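Local structure of endoglucanase (Bacillus akibai, 1UWW) at residues R152-T155 / N156-D159. The protein hydrolyses internal beta-1,4-glucosidic linkages of cellulose and related beta-glucans, and this piece is its family 28 carbohydrate-binding module, specific for non-crystalline cellulose. Numbering follows the deposited sequence.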
# COMPACT_ATOMS: atom_id res chain seq x y z
N ARG A 152 14.34 4.70 -2.46
CA ARG A 152 15.50 4.60 -1.57
C ARG A 152 15.25 3.54 -0.50
O ARG A 152 16.17 2.82 -0.11
CB ARG A 152 15.78 5.97 -0.96
CG ARG A 152 17.00 6.03 -0.04
CD ARG A 152 18.25 5.46 -0.63
NE ARG A 152 18.52 5.91 -1.99
CZ ARG A 152 19.40 5.32 -2.79
NH1 ARG A 152 20.10 4.29 -2.36
NH2 ARG A 152 19.59 5.72 -4.04
N ASP A 153 13.99 3.40 -0.11
CA ASP A 153 13.59 2.46 0.94
C ASP A 153 13.46 1.01 0.49
O ASP A 153 13.14 0.14 1.32
CB ASP A 153 12.32 2.97 1.63
CG ASP A 153 12.59 4.21 2.49
OD1 ASP A 153 13.79 4.50 2.75
OD2 ASP A 153 11.71 4.97 2.93
N ILE A 154 13.74 0.71 -0.77
CA ILE A 154 13.78 -0.69 -1.23
C ILE A 154 15.15 -1.24 -0.88
O ILE A 154 16.13 -0.94 -1.53
CB ILE A 154 13.49 -0.79 -2.76
CG1 ILE A 154 12.11 -0.23 -3.09
CG2 ILE A 154 13.55 -2.24 -3.24
CD1 ILE A 154 11.82 -0.07 -4.57
N THR A 155 15.20 -2.11 0.12
CA THR A 155 16.47 -2.67 0.56
C THR A 155 16.94 -3.84 -0.26
O THR A 155 18.14 -4.15 -0.20
CB THR A 155 16.43 -3.11 2.02
OG1 THR A 155 15.45 -4.14 2.20
CG2 THR A 155 16.03 -1.95 2.93
N ASN A 156 16.07 -4.48 -1.03
CA ASN A 156 16.47 -5.64 -1.82
C ASN A 156 16.91 -5.29 -3.23
O ASN A 156 16.96 -6.15 -4.12
CB ASN A 156 15.35 -6.68 -1.88
CG ASN A 156 15.48 -7.72 -0.80
OD1 ASN A 156 16.58 -8.19 -0.49
ND2 ASN A 156 14.35 -8.09 -0.23
N ILE A 157 17.22 -4.02 -3.45
CA ILE A 157 17.97 -3.63 -4.63
C ILE A 157 19.14 -2.79 -4.17
O ILE A 157 19.18 -2.31 -3.05
CB ILE A 157 17.13 -2.85 -5.69
CG1 ILE A 157 16.69 -1.49 -5.15
CG2 ILE A 157 15.94 -3.70 -6.20
CD1 ILE A 157 15.85 -0.68 -6.10
N GLN A 158 20.10 -2.64 -5.07
CA GLN A 158 21.22 -1.72 -4.89
C GLN A 158 21.15 -0.66 -5.97
O GLN A 158 20.32 -0.73 -6.88
CB GLN A 158 22.49 -2.52 -5.03
CG GLN A 158 22.60 -3.55 -3.92
CD GLN A 158 23.71 -4.51 -4.12
OE1 GLN A 158 24.01 -4.94 -5.24
NE2 GLN A 158 24.31 -4.89 -3.00
N ASP A 159 22.01 0.34 -5.88
CA ASP A 159 21.92 1.46 -6.81
C ASP A 159 22.22 1.07 -8.25
O ASP A 159 21.75 1.73 -9.17
CB ASP A 159 22.86 2.59 -6.37
CG ASP A 159 22.37 3.30 -5.12
OD1 ASP A 159 21.26 2.99 -4.61
OD2 ASP A 159 23.02 4.24 -4.58
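Arg152 leaves the backbone with CG anti to its N (chi1 -178°), then bends at both chi2 and chi3, and this curl brings its guanidinium across the mouth of the loop to Asp159, whose CG stands beside its own backbone N. The two planar groups are nearly perpendicular, 85° apart, and a single carboxylate oxygen does the work. Arg152 NH1 donates to the syn lone pair of Asp159 OD1 at 2.8 Å with an N-H...O angle of 153°, and that oxygen lies close to the guanidinium plane. A second, weak bond runs from Arg152 NH2 to the same Asp159 OD1 at 3.3 Å, making this an edge-on salt bridge rather than a paired, coplanar one. Asp159 OD1 also forms a salt bridge with Arg83, and the Arg152 guanidinium is held further by Asp87 through NE and by the carbonyls of Gly84 and Asn86 through NH2. These partners should restrict rotation of the guanidinium, and the two arginines gathered on the Asp159 carboxylate probably favour its ionised form.

Further along the loop, two buried isoleucines three residues apart pack against each other. Ile157 CG1 lies between its backbone N and carbonyl carbon, which sets it 3.8 Å from Ile154 CG2; its CD1 continues over the same branch, 4.0 Å from Ile154 CG2. The salt bridge and this small apolar contact thus tie together a loop without regular secondary structure. Asn156 ND2 bonds to the carbonyl of Asn116 of the second subunit. Both isoleucines also rest on Val120 of strand 120-129, the outermost strand of its sheet within this chain, where the loop crosses the beta-sandwich from strand 142-150 of one antiparallel sheet to strand 165-173 of the other.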